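Local coordinates for protein cytochrome P450 reductase (Amycolatopsis methanolica 239, PDB 5OGX) that transfers electrons from NADH, through its FAD and [2Fe-2S] cluster, to a partner cytochrome P450 that O-demethylates lignin-derived aromatic compounds, at residues A66-A70 against S71-L75; L253-F256 against A257-E261; D175-F179 against D180-A184; L199-P202 against D203-D206. All coordinates share one frame; numbering follows the deposited sequence.

Contact 1 (A66-A70 against S71-L75); sequences AEERA and SGLAL. Unlike the reference sequence in segment 66-70: E67 (reference Asp). Unlike the reference sequence in segment 71-75: S71 (reference Ala).
S71, E68 and L73 meet around a single backbone oxygen, E68 O, where helix 66-70 ends. L73 N donates to it at 2.9 Å along a nearly straight N-H path (160°), and S71 OG reaches the same E68 O at 3.0 Å from the other face of its carbonyl plane. That second bond depends on the serine torsion: OG sits between its own backbone N and carbonyl carbon (chi1 79°), turned back over the last helical turn. S71 N to E67 O is the last ordinary helical bond. G72 N donates to R69 O at 3.0 Å from well above the carbonyl plane; with L73 N to E68 O and the positive phi of G72 (96°), it makes a Schellman motif. One water bridges R69 O and L73 O. L73 CD1 packs across the extended E68 chain, 4.0 Å from E68 CB. E68 OE1, also 4.0 Å from L73 CD1, forms a salt bridge with K46, and OE2 accepts from S65 N. The motif turns the chain into edge strand 73-75, which pairs antiparallel with strand 46-51 of the [2Fe-2S] domain; G72 and A74 bond there to V49 and L47.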
ATOM      1  N   ALA A  66     -10.957  22.810  -9.152  1.00 47.93           N
ATOM      2  CA  ALA A  66     -11.219  24.179  -8.714  1.00 48.52           C
ATOM      3  C   ALA A  66     -12.619  24.298  -8.127  1.00 44.81           C
ATOM      4  O   ALA A  66     -12.836  25.031  -7.157  1.00 45.67           O
ATOM      5  CB  ALA A  66     -11.042  25.156  -9.879  1.00 53.26           C
ATOM      6  N   GLU A  67     -13.579  23.578  -8.708  1.00 47.32           N
ATOM      7  CA  GLU A  67     -14.926  23.521  -8.153  1.00 54.18           C
ATOM      8  C   GLU A  67     -14.901  23.020  -6.714  1.00 49.06           C
ATOM      9  O   GLU A  67     -15.482  23.640  -5.816  1.00 47.01           O
ATOM     10  CB  GLU A  67     -15.797  22.616  -9.028  1.00 64.40           C
ATOM     11  CG  GLU A  67     -17.288  22.712  -8.773  1.00 76.93           C
ATOM     12  CD  GLU A  67     -18.107  22.296  -9.984  1.00 87.57           C
ATOM     13  OE1 GLU A  67     -19.311  21.999  -9.819  1.00 90.33           O
ATOM     14  OE2 GLU A  67     -17.547  22.265 -11.102  1.00 90.99           O
ATOM     15  N   GLU A  68     -14.207  21.903  -6.479  1.00 42.58           N
ATOM     16  CA  GLU A  68     -14.163  21.309  -5.146  1.00 39.51           C
ATOM     17  C   GLU A  68     -13.479  22.229  -4.143  1.00 34.17           C
ATOM     18  O   GLU A  68     -13.902  22.319  -2.985  1.00 36.21           O
ATOM     19  CB  GLU A  68     -13.453  19.955  -5.195  1.00 34.71           C
ATOM     20  CG  GLU A  68     -14.225  18.857  -5.908  1.00 36.94           C
ATOM     21  CD  GLU A  68     -13.449  17.552  -5.988  1.00 42.31           C
ATOM     22  OE1 GLU A  68     -13.954  16.520  -5.496  1.00 41.84           O
ATOM     23  OE2 GLU A  68     -12.327  17.558  -6.542  1.00 45.16           O
ATOM     24  N   ARG A  69     -12.405  22.908  -4.557  1.00 33.66           N
ATOM     25  CA  ARG A  69     -11.753  23.858  -3.661  1.00 32.34           C
ATOM     26  C   ARG A  69     -12.694  24.994  -3.293  1.00 36.57           C
ATOM     27  O   ARG A  69     -12.731  25.432  -2.138  1.00 36.75           O
ATOM     28  CB  ARG A  69     -10.487  24.418  -4.306  1.00 36.20           C
ATOM     29  CG  ARG A  69      -9.449  23.357  -4.584  1.00 33.24           C
ATOM     30  CD  ARG A  69      -8.403  23.826  -5.573  1.00 40.15           C
ATOM     31  NE  ARG A  69      -7.748  22.671  -6.173  1.00 42.16           N
ATOM     32  CZ  ARG A  69      -6.436  22.466  -6.172  1.00 41.49           C
ATOM     33  NH1 ARG A  69      -5.619  23.348  -5.614  1.00 41.92           N
ATOM     34  NH2 ARG A  69      -5.945  21.375  -6.737  1.00 38.43           N
ATOM     35  N   ALA A  70     -13.465  25.480  -4.267  1.00 39.66           N
ATOM     36  CA  ALA A  70     -14.385  26.580  -4.005  1.00 42.94           C
ATOM     37  C   ALA A  70     -15.500  26.162  -3.059  1.00 47.16           C
ATOM     38  O   ALA A  70     -16.029  27.001  -2.318  1.00 48.98           O
ATOM     39  CB  ALA A  70     -14.968  27.093  -5.319  1.00 46.94           C
ATOM     40  N   SER A  71     -15.874  24.885  -3.071  1.00 44.32           N
ATOM     41  CA  SER A  71     -16.872  24.378  -2.142  1.00 46.18           C
ATOM     42  C   SER A  71     -16.274  23.999  -0.792  1.00 48.43           C
ATOM     43  O   SER A  71     -17.016  23.554   0.091  1.00 52.79           O
ATOM     44  CB  SER A  71     -17.598  23.175  -2.752  1.00 40.83           C
ATOM     45  OG  SER A  71     -16.817  21.999  -2.656  1.00 50.92           O
ATOM     46  N   GLY A  72     -14.969  24.163  -0.614  1.00 39.05           N
ATOM     47  CA  GLY A  72     -14.332  23.951   0.667  1.00 34.39           C
ATOM     48  C   GLY A  72     -13.713  22.582   0.885  1.00 32.85           C
ATOM     49  O   GLY A  72     -13.427  22.230   2.034  1.00 34.74           O
ATOM     50  N   LEU A  73     -13.515  21.798  -0.165  1.00 30.59           N
ATOM     51  CA  LEU A  73     -12.841  20.515  -0.015  1.00 26.62           C
ATOM     52  C   LEU A  73     -11.332  20.703  -0.120  1.00 28.28           C
ATOM     53  O   LEU A  73     -10.840  21.705  -0.645  1.00 27.37           O
ATOM     54  CB  LEU A  73     -13.319  19.513  -1.066  1.00 29.55           C
ATOM     55  CG  LEU A  73     -14.828  19.269  -1.144  1.00 37.46           C
ATOM     56  CD1 LEU A  73     -15.107  18.074  -2.040  1.00 35.80           C
ATOM     57  CD2 LEU A  73     -15.425  19.064   0.244  1.00 37.23           C
ATOM     58  N   ALA A  74     -10.599  19.712   0.384  1.00 26.33           N
ATOM     59  CA  ALA A  74      -9.140  19.726   0.365  1.00 24.44           C
ATOM     60  C   ALA A  74      -8.642  18.289   0.393  1.00 24.53           C
ATOM     61  O   ALA A  74      -9.400  17.356   0.655  1.00 22.12           O
ATOM     62  CB  ALA A  74      -8.572  20.509   1.557  1.00 22.15           C
ATOM     63  N   LEU A  75      -7.360  18.120   0.098  1.00 20.77           N
ATOM     64  CA  LEU A  75      -6.677  16.844   0.291  1.00 19.84           C
ATOM     65  C   LEU A  75      -5.826  16.952   1.549  1.00 18.48           C
ATOM     66  O   LEU A  75      -4.928  17.801   1.625  1.00 21.44           O
ATOM     67  CB  LEU A  75      -5.796  16.492  -0.908  1.00 22.83           C
ATOM     68  CG  LEU A  75      -6.465  16.372  -2.270  1.00 22.24           C
ATOM     69  CD1 LEU A  75      -5.418  15.985  -3.314  1.00 23.14           C
ATOM     70  CD2 LEU A  75      -7.593  15.336  -2.190  1.00 23.49           C
TER
HETATM   71  O   HOH W   1     -11.053  24.506  -0.049  1.00 38.56           O

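Contact 2 (L253-F256 against A257-E261); sequences LGRF and AEIAE
Helix 253-262, the connecting helix of a beta-alpha-beta unit between strands 238-244 and 266-272, brings I259 against F256, three residues earlier. CD1 of I259 comes obliquely to the F256 ring, 4.2 Å from F256 CD1. The isoleucine holds CG1 beside its backbone N (chi1 -61°), which lays that branch back along the helix, with I259 CG1 3.4 Å from R255 O. Regular i to i+4 bonds join the two turns: A257 N to L253 O, E258 N to G254 O at 3.0 Å, I259 N to R255 O, and A260 N to F256 O at 3.0 Å. The helix packs on the parallel sheet of the NAD-binding domain, its apolar side set between strand 266-272 and helix 219-232: F256 stacks with F268 of the strand and also touches L219 and V223 of the helix, while I259 reaches L230 and F266. R255 follows another course, its aliphatic CG 4.3 Å from I259 CD1 before the guanidinium group turns off to E162 and D252, both salt-bridged through NH2. E258 packs its CG 3.6 Å from G254 O, and its carboxylate end leads away from the preceding turn.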
ATOM      1  N   LEU A 253       9.234 -18.504  -4.952  1.00 27.56           N
ATOM      2  CA  LEU A 253       8.351 -19.636  -5.212  1.00 31.13           C
ATOM      3  C   LEU A 253       8.413 -20.649  -4.073  1.00 29.49           C
ATOM      4  O   LEU A 253       7.381 -21.203  -3.672  1.00 28.72           O
ATOM      5  CB  LEU A 253       8.705 -20.285  -6.552  1.00 31.15           C
ATOM      6  CG  LEU A 253       8.569 -19.315  -7.733  1.00 32.79           C
ATOM      7  CD1 LEU A 253       8.979 -19.969  -9.045  1.00 34.99           C
ATOM      8  CD2 LEU A 253       7.134 -18.775  -7.824  1.00 27.70           C
ATOM      9  N   GLY A 254       9.599 -20.856  -3.499  1.00 32.99           N
ATOM     10  CA  GLY A 254       9.715 -21.797  -2.391  1.00 33.91           C
ATOM     11  C   GLY A 254       8.933 -21.354  -1.168  1.00 34.66           C
ATOM     12  O   GLY A 254       8.329 -22.179  -0.472  1.00 31.50           O
ATOM     13  N   ARG A 255       8.919 -20.042  -0.900  1.00 26.60           N
ATOM     14  CA  ARG A 255       8.167 -19.513   0.237  1.00 24.57           C
ATOM     15  C   ARG A 255       6.673 -19.742   0.059  1.00 23.79           C
ATOM     16  O   ARG A 255       5.986 -20.159   0.997  1.00 26.02           O
ATOM     17  CB  ARG A 255       8.452 -18.016   0.440  1.00 30.09           C
ATOM     18  CG  ARG A 255       7.379 -17.335   1.280  1.00 37.09           C
ATOM     19  CD  ARG A 255       7.893 -16.259   2.240  1.00 50.03           C
ATOM     20  NE  ARG A 255       8.334 -15.088   1.504  1.00 37.78           N
ATOM     21  CZ  ARG A 255       8.442 -13.848   1.988  1.00 40.52           C
ATOM     22  NH1 ARG A 255       8.142 -13.550   3.247  1.00 39.51           N
ATOM     23  NH2 ARG A 255       8.882 -12.892   1.188  1.00 28.40           N
ATOM     24  N   PHE A 256       6.147 -19.484  -1.143  1.00 24.04           N
ATOM     25  CA  PHE A 256       4.723 -19.703  -1.360  1.00 25.36           C
ATOM     26  C   PHE A 256       4.382 -21.183  -1.337  1.00 23.73           C
ATOM     27  O   PHE A 256       3.284 -21.553  -0.906  1.00 24.64           O
ATOM     28  CB  PHE A 256       4.288 -19.058  -2.672  1.00 23.59           C
ATOM     29  CG  PHE A 256       4.497 -17.575  -2.689  1.00 20.74           C
ATOM     30  CD1 PHE A 256       3.851 -16.779  -1.768  1.00 20.84           C
ATOM     31  CD2 PHE A 256       5.370 -16.994  -3.588  1.00 23.20           C
ATOM     32  CE1 PHE A 256       4.059 -15.386  -1.759  1.00 22.10           C
ATOM     33  CE2 PHE A 256       5.592 -15.632  -3.582  1.00 23.18           C
ATOM     34  CZ  PHE A 256       4.920 -14.823  -2.668  1.00 25.49           C
ATOM     35  N   ALA A 257       5.309 -22.042  -1.781  1.00 25.08           N
ATOM     36  CA  ALA A 257       5.064 -23.478  -1.724  1.00 26.55           C
ATOM     37  C   ALA A 257       4.942 -23.949  -0.282  1.00 26.86           C
ATOM     38  O   ALA A 257       4.092 -24.790   0.032  1.00 29.52           O
ATOM     39  CB  ALA A 257       6.177 -24.233  -2.455  1.00 28.06           C
ATOM     40  N   GLU A 258       5.752 -23.388   0.620  1.00 29.12           N
ATOM     41  CA  GLU A 258       5.643 -23.752   2.032  1.00 31.28           C
ATOM     42  C   GLU A 258       4.314 -23.297   2.619  1.00 29.89           C
ATOM     43  O   GLU A 258       3.717 -24.009   3.434  1.00 30.37           O
ATOM     44  CB  GLU A 258       6.805 -23.157   2.829  1.00 31.02           C
ATOM     45  CG  GLU A 258       8.107 -23.912   2.652  1.00 47.73           C
ATOM     46  CD  GLU A 258       9.055 -23.730   3.824  1.00 66.84           C
ATOM     47  OE1 GLU A 258       8.684 -23.022   4.787  1.00 69.76           O
ATOM     48  OE2 GLU A 258      10.169 -24.300   3.782  1.00 75.95           O
ATOM     49  N   ILE A 259       3.834 -22.116   2.216  1.00 24.68           N
ATOM     50  CA  ILE A 259       2.524 -21.659   2.685  1.00 23.67           C
ATOM     51  C   ILE A 259       1.441 -22.623   2.223  1.00 24.01           C
ATOM     52  O   ILE A 259       0.587 -23.053   3.009  1.00 25.28           O
ATOM     53  CB  ILE A 259       2.241 -20.217   2.215  1.00 22.11           C
ATOM     54  CG1 ILE A 259       3.291 -19.265   2.796  1.00 26.16           C
ATOM     55  CG2 ILE A 259       0.830 -19.796   2.681  1.00 22.79           C
ATOM     56  CD1 ILE A 259       3.197 -17.819   2.280  1.00 26.24           C
ATOM     57  N   ALA A 260       1.488 -23.014   0.950  1.00 25.51           N
ATOM     58  CA  ALA A 260       0.476 -23.919   0.411  1.00 24.66           C
ATOM     59  C   ALA A 260       0.519 -25.291   1.082  1.00 26.21           C
ATOM     60  O   ALA A 260      -0.523 -25.917   1.288  1.00 26.63           O
ATOM     61  CB  ALA A 260       0.654 -24.073  -1.097  1.00 25.61           C
ATOM     62  N   GLU A 261       1.702 -25.777   1.438  1.00 27.33           N
ATOM     63  CA  GLU A 261       1.728 -27.109   2.048  1.00 29.03           C
ATOM     64  C   GLU A 261       1.036 -27.086   3.404  1.00 29.38           C
ATOM     65  O   GLU A 261       0.380 -28.061   3.784  1.00 30.45           O
ATOM     66  CB  GLU A 261       3.164 -27.617   2.163  1.00 34.67           C
ATOM     67  CG  GLU A 261       3.806 -28.052   0.827  1.00 40.48           C
ATOM     68  CD  GLU A 261       2.970 -29.061   0.018  1.00 43.10           C
ATOM     69  OE1 GLU A 261       2.559 -30.095   0.573  1.00 41.97           O
ATOM     70  OE2 GLU A 261       2.732 -28.826  -1.185  1.00 46.87           O
TER

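Contact 3 (D175-F179 against D180-A184); sequences DGWLF and DGLAA. Unlike the reference sequence in segment 175-179: G176 (reference Arg). Unlike the reference sequence in segment 180-184: A183 (reference Thr).
The indole of W177 is met obliquely by L182, whose CD1 lies 3.6 Å from W177 NE1 and 3.8 Å from CZ2 of the same ring. L182 reaches it by setting CG opposite its own backbone N (chi1 -168°), and its two methyls then divide their contacts: CD1 goes to the indole, while L182 CD2 lies 3.8 Å from L178 CD2. The two leucines run side by side in the same direction. L178 CD2 also stands over one face of the indole, displaced toward the rim, so that the three side chains form one compact apolar cluster.

The backbone turns about W177 O, which is gripped by two N-H groups from opposite faces of its carbonyl plane. L182 N gives the straighter bond, an i to i+5 (pi-type) bond of 3.1 Å to W177 O with an angle of 165°; D180 N makes an i to i+3 bond to the same oxygen at 3.0 Å from far above the plane. Both fall on one oxygen where the helix ends, and G181, between the donors, adopts a positive phi of 133°. A water links D175 O to D180 OD2, and the D175 carboxylate is held by R167 and by G170 N.

This turn ends helix 174-178 of the FAD-binding domain, a helix that begins at the FAD-binding residue T174, and leads toward strand 187-194. L182 rests on V120 of strand 117-124, L178 on V165 of strand 160-166, and F179 on both V165 and R118, while W177 packs against V140 and P141 in a loop.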
ATOM      1  N   ASP A 175      16.374   2.897 -10.460  1.00 26.02           N
ATOM      2  CA  ASP A 175      17.544   2.905 -11.336  1.00 31.25           C
ATOM      3  C   ASP A 175      18.684   3.729 -10.742  1.00 36.51           C
ATOM      4  O   ASP A 175      19.856   3.363 -10.870  1.00 38.85           O
ATOM      5  CB  ASP A 175      17.144   3.457 -12.706  1.00 33.09           C
ATOM      6  CG  ASP A 175      17.737   2.675 -13.873  1.00 44.85           C
ATOM      7  OD1 ASP A 175      18.251   1.553 -13.672  1.00 46.85           O
ATOM      8  OD2 ASP A 175      17.673   3.195 -15.007  1.00 42.47           O
ATOM      9  N   GLY A 176      18.359   4.831 -10.064  1.00 31.43           N
ATOM     10  CA  GLY A 176      19.392   5.723  -9.567  1.00 31.76           C
ATOM     11  C   GLY A 176      19.933   5.455  -8.170  1.00 36.17           C
ATOM     12  O   GLY A 176      20.910   6.100  -7.768  1.00 37.89           O
ATOM     13  N   TRP A 177      19.351   4.524  -7.412  1.00 29.80           N
ATOM     14  CA  TRP A 177      19.765   4.357  -6.022  1.00 24.59           C
ATOM     15  C   TRP A 177      19.579   2.928  -5.518  1.00 28.51           C
ATOM     16  O   TRP A 177      20.565   2.262  -5.179  1.00 30.94           O
ATOM     17  CB  TRP A 177      19.005   5.349  -5.139  1.00 25.45           C
ATOM     18  CG  TRP A 177      19.137   5.128  -3.660  1.00 24.46           C
ATOM     19  CD1 TRP A 177      20.289   4.909  -2.953  1.00 27.65           C
ATOM     20  CD2 TRP A 177      18.070   5.128  -2.699  1.00 23.97           C
ATOM     21  NE1 TRP A 177      19.999   4.770  -1.612  1.00 26.06           N
ATOM     22  CE2 TRP A 177      18.646   4.895  -1.433  1.00 23.99           C
ATOM     23  CE3 TRP A 177      16.685   5.296  -2.789  1.00 22.40           C
ATOM     24  CZ2 TRP A 177      17.879   4.823  -0.265  1.00 25.90           C
ATOM     25  CZ3 TRP A 177      15.922   5.227  -1.624  1.00 26.69           C
ATOM     26  CH2 TRP A 177      16.526   5.002  -0.381  1.00 29.10           C
ATOM     27  N   LEU A 178      18.333   2.440  -5.457  1.00 28.06           N
ATOM     28  CA  LEU A 178      18.104   1.122  -4.870  1.00 23.23           C
ATOM     29  C   LEU A 178      18.738   0.010  -5.701  1.00 26.66           C
ATOM     30  O   LEU A 178      19.053  -1.058  -5.162  1.00 28.98           O
ATOM     31  CB  LEU A 178      16.606   0.874  -4.692  1.00 24.34           C
ATOM     32  CG  LEU A 178      15.934   1.874  -3.743  1.00 24.79           C
ATOM     33  CD1 LEU A 178      14.416   1.798  -3.865  1.00 22.55           C
ATOM     34  CD2 LEU A 178      16.373   1.635  -2.302  1.00 24.69           C
ATOM     35  N   PHE A 179      18.930   0.236  -6.997  1.00 27.95           N
ATOM     36  CA  PHE A 179      19.612  -0.713  -7.867  1.00 28.49           C
ATOM     37  C   PHE A 179      21.035  -0.289  -8.193  1.00 32.38           C
ATOM     38  O   PHE A 179      21.739  -1.014  -8.904  1.00 35.76           O
ATOM     39  CB  PHE A 179      18.818  -0.895  -9.165  1.00 30.48           C
ATOM     40  CG  PHE A 179      17.637  -1.805  -9.019  1.00 27.07           C
ATOM     41  CD1 PHE A 179      16.477  -1.360  -8.386  1.00 25.88           C
ATOM     42  CD2 PHE A 179      17.691  -3.111  -9.483  1.00 30.85           C
ATOM     43  CE1 PHE A 179      15.389  -2.201  -8.238  1.00 27.17           C
ATOM     44  CE2 PHE A 179      16.608  -3.961  -9.332  1.00 27.94           C
ATOM     45  CZ  PHE A 179      15.455  -3.505  -8.711  1.00 28.48           C
ATOM     46  N   ASP A 180      21.478   0.862  -7.686  1.00 28.02           N
ATOM     47  CA  ASP A 180      22.797   1.378  -8.062  1.00 31.06           C
ATOM     48  C   ASP A 180      23.317   2.257  -6.923  1.00 37.18           C
ATOM     49  O   ASP A 180      23.225   3.488  -6.956  1.00 49.59           O
ATOM     50  CB  ASP A 180      22.744   2.164  -9.370  1.00 39.52           C
ATOM     51  CG  ASP A 180      24.061   2.824  -9.691  1.00 46.49           C
ATOM     52  OD1 ASP A 180      25.096   2.270  -9.267  1.00 46.91           O
ATOM     53  OD2 ASP A 180      24.059   3.890 -10.345  1.00 45.35           O
ATOM     54  N   GLY A 181      23.888   1.616  -5.908  1.00 34.12           N
ATOM     55  CA  GLY A 181      24.457   2.383  -4.816  1.00 43.39           C
ATOM     56  C   GLY A 181      24.091   1.911  -3.424  1.00 44.32           C
ATOM     57  O   GLY A 181      24.953   1.871  -2.539  1.00 36.30           O
ATOM     58  N   LEU A 182      22.821   1.565  -3.211  1.00 42.71           N
ATOM     59  CA  LEU A 182      22.391   1.052  -1.916  1.00 36.95           C
ATOM     60  C   LEU A 182      23.254  -0.130  -1.500  1.00 37.79           C
ATOM     61  O   LEU A 182      23.533  -1.026  -2.303  1.00 39.56           O
ATOM     62  CB  LEU A 182      20.920   0.628  -1.972  1.00 32.03           C
ATOM     63  CG  LEU A 182      20.262   0.331  -0.623  1.00 29.62           C
ATOM     64  CD1 LEU A 182      19.874   1.632   0.065  1.00 30.94           C
ATOM     65  CD2 LEU A 182      19.032  -0.568  -0.791  1.00 27.50           C
ATOM     66  N   ALA A 183      23.680  -0.125  -0.240  1.00 34.94           N
ATOM     67  CA  ALA A 183      24.534  -1.188   0.268  1.00 36.74           C
ATOM     68  C   ALA A 183      24.215  -1.433   1.735  1.00 36.52           C
ATOM     69  O   ALA A 183      23.772  -0.527   2.448  1.00 35.58           O
ATOM     70  CB  ALA A 183      26.020  -0.846   0.104  1.00 38.11           C
ATOM     71  N   ALA A 184      24.456  -2.668   2.178  1.00 35.76           N
ATOM     72  CA  ALA A 184      24.323  -3.006   3.590  1.00 35.59           C
ATOM     73  C   ALA A 184      25.097  -2.021   4.455  1.00 35.70           C
ATOM     74  O   ALA A 184      26.237  -1.658   4.152  1.00 38.31           O
ATOM     75  CB  ALA A 184      24.822  -4.431   3.843  1.00 42.36           C
TER
HETATM   76  O   HOH W   2      21.881   4.851 -12.339  1.00 45.95           O

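Contact 4 (L199-P202 against D203-D206); sequences LPPP and DEDD
With CG beside its backbone N (chi1 -50°) and the chain extended beyond it, E204 swings its carboxylate back across the ring of P201. The two side chains lie at a slant to each other: E204 OE1 is 3.6 Å from P201 CG, and E204 CD is 3.8 Å from P201 CD, so the contact is of an acid group against ring methylenes. D205 CB lies 3.5 Å from P202 O, and CG opposite its backbone N (chi1 -177°) directs the D205 carboxylate to R236 and R232, with which it forms salt bridges.

Two successive i to i+3 bonds tighten the chain into a short 3-10 turn at P202 and D203. E204 N donates to P201 O at 2.9 Å, and D205 N to P202 O at 3.2 Å; in both, the donor stands above the carbonyl plane instead of along a lone pair. The proline nitrogens of P200, P201 and P202 have no hydrogen to give, which leaves the first N-H groups of the turn to the acidic residues that follow.

The turn lies at the surface in the connection from strand 187-194 to strand 210-215, away from the cofactor sites. R232 also donates to P200 O, and D206 pairs with R326. Four consecutive acidic residues would probably raise one another's proton affinity; the arginines paired with D205 and D206 probably favour their ionised forms and offset part of this repulsion.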
ATOM      1  N   LEU A 199      -6.073  -5.749   6.411  1.00 14.52           N
ATOM      2  CA  LEU A 199      -7.249  -6.466   6.865  1.00 16.48           C
ATOM      3  C   LEU A 199      -8.034  -5.653   7.893  1.00 17.37           C
ATOM      4  O   LEU A 199      -7.460  -4.866   8.651  1.00 20.97           O
ATOM      5  CB  LEU A 199      -6.834  -7.793   7.510  1.00 19.00           C
ATOM      6  CG  LEU A 199      -6.254  -8.805   6.520  1.00 19.95           C
ATOM      7  CD1 LEU A 199      -5.496  -9.928   7.229  1.00 20.70           C
ATOM      8  CD2 LEU A 199      -7.377  -9.382   5.690  1.00 19.34           C
ATOM      9  N   PRO A 200      -9.338  -5.868   7.968  1.00 22.29           N
ATOM     10  CA  PRO A 200     -10.126  -5.306   9.066  1.00 27.14           C
ATOM     11  C   PRO A 200      -9.709  -5.923  10.389  1.00 29.99           C
ATOM     12  O   PRO A 200      -8.949  -6.907  10.410  1.00 27.20           O
ATOM     13  CB  PRO A 200     -11.565  -5.690   8.690  1.00 29.05           C
ATOM     14  CG  PRO A 200     -11.424  -6.917   7.888  1.00 32.44           C
ATOM     15  CD  PRO A 200     -10.135  -6.755   7.103  1.00 26.14           C
ATOM     16  N   PRO A 201     -10.154  -5.364  11.515  1.00 32.10           N
ATOM     17  CA  PRO A 201      -9.831  -5.972  12.805  1.00 37.60           C
ATOM     18  C   PRO A 201     -10.276  -7.418  12.838  1.00 30.65           C
ATOM     19  O   PRO A 201     -11.247  -7.802  12.160  1.00 30.12           O
ATOM     20  CB  PRO A 201     -10.621  -5.118  13.808  1.00 38.63           C
ATOM     21  CG  PRO A 201     -10.856  -3.818  13.118  1.00 38.16           C
ATOM     22  CD  PRO A 201     -10.968  -4.140  11.656  1.00 36.46           C
ATOM     23  N   PRO A 202      -9.583  -8.267  13.603  1.00 35.05           N
ATOM     24  CA  PRO A 202      -9.953  -9.695  13.644  1.00 37.60           C
ATOM     25  C   PRO A 202     -11.426  -9.946  13.926  1.00 37.51           C
ATOM     26  O   PRO A 202     -12.012 -10.854  13.327  1.00 31.39           O
ATOM     27  CB  PRO A 202      -9.063 -10.246  14.766  1.00 44.20           C
ATOM     28  CG  PRO A 202      -7.881  -9.355  14.779  1.00 43.98           C
ATOM     29  CD  PRO A 202      -8.372  -7.987  14.392  1.00 38.52           C
ATOM     30  N   ASP A 203     -12.042  -9.142  14.803  1.00 41.35           N
ATOM     31  CA  ASP A 203     -13.451  -9.306  15.146  1.00 49.11           C
ATOM     32  C   ASP A 203     -14.377  -9.100  13.959  1.00 43.78           C
ATOM     33  O   ASP A 203     -15.507  -9.598  13.981  1.00 42.69           O
ATOM     34  CB  ASP A 203     -13.852  -8.326  16.252  1.00 60.57           C
ATOM     35  CG  ASP A 203     -13.154  -8.605  17.560  1.00 72.85           C
ATOM     36  OD1 ASP A 203     -12.617  -9.722  17.719  1.00 75.77           O
ATOM     37  OD2 ASP A 203     -13.132  -7.703  18.424  1.00 77.97           O
ATOM     38  N   GLU A 204     -13.946  -8.354  12.940  1.00 30.82           N
ATOM     39  CA  GLU A 204     -14.788  -8.065  11.787  1.00 34.75           C
ATOM     40  C   GLU A 204     -14.412  -8.908  10.575  1.00 38.38           C
ATOM     41  O   GLU A 204     -14.810  -8.582   9.453  1.00 49.08           O
ATOM     42  CB  GLU A 204     -14.718  -6.574  11.445  1.00 41.20           C
ATOM     43  CG  GLU A 204     -14.958  -5.671  12.642  1.00 47.42           C
ATOM     44  CD  GLU A 204     -14.701  -4.208  12.344  1.00 53.96           C
ATOM     45  OE1 GLU A 204     -14.418  -3.455  13.299  1.00 54.37           O
ATOM     46  OE2 GLU A 204     -14.785  -3.814  11.160  1.00 57.58           O
ATOM     47  N   ASP A 205     -13.654  -9.980  10.783  1.00 37.18           N
ATOM     48  CA  ASP A 205     -13.152 -10.837   9.713  1.00 34.78           C
ATOM     49  C   ASP A 205     -13.908 -12.153   9.779  1.00 34.54           C
ATOM     50  O   ASP A 205     -13.641 -12.986  10.653  1.00 38.46           O
ATOM     51  CB  ASP A 205     -11.643 -11.042   9.856  1.00 36.32           C
ATOM     52  CG  ASP A 205     -11.042 -11.871   8.724  1.00 40.38           C
ATOM     53  OD1 ASP A 205     -11.805 -12.409   7.889  1.00 41.12           O
ATOM     54  OD2 ASP A 205      -9.798 -11.989   8.686  1.00 33.16           O
ATOM     55  N   ASP A 206     -14.837 -12.345   8.846  1.00 40.25           N
ATOM     56  CA  ASP A 206     -15.691 -13.525   8.820  1.00 39.93           C
ATOM     57  C   ASP A 206     -15.002 -14.766   8.269  1.00 38.24           C
ATOM     58  O   ASP A 206     -15.645 -15.815   8.183  1.00 37.79           O
ATOM     59  CB  ASP A 206     -16.965 -13.244   8.007  1.00 49.57           C
ATOM     60  CG  ASP A 206     -16.676 -12.704   6.602  1.00 53.24           C
ATOM     61  OD1 ASP A 206     -15.522 -12.795   6.127  1.00 46.96           O
ATOM     62  OD2 ASP A 206     -17.617 -12.177   5.970  1.00 50.51           O
TER

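In the fold
Along the chain the contacts come in the order 1, 3, 4, 2, and none touches another. Contact 1 belongs to the [2Fe-2S] domain, contact 3 to the FAD-binding domain and contact 2 to the NAD-binding domain, whose first strand along the chain, 210-215, follows contact 4. Contacts 1 and 2 lie on opposite sides of the chain's centre, their own centres 48 Å apart; contacts 3 and 4 are likewise opposed, with centres 38 Å apart. The nearest pair, contacts 2 and 4, still has about 13 Å between closest atoms, although both pack against helix 219-232. All four are local turns or helix segments, spread over the modules that carry electrons from NADH through flavin to cluster.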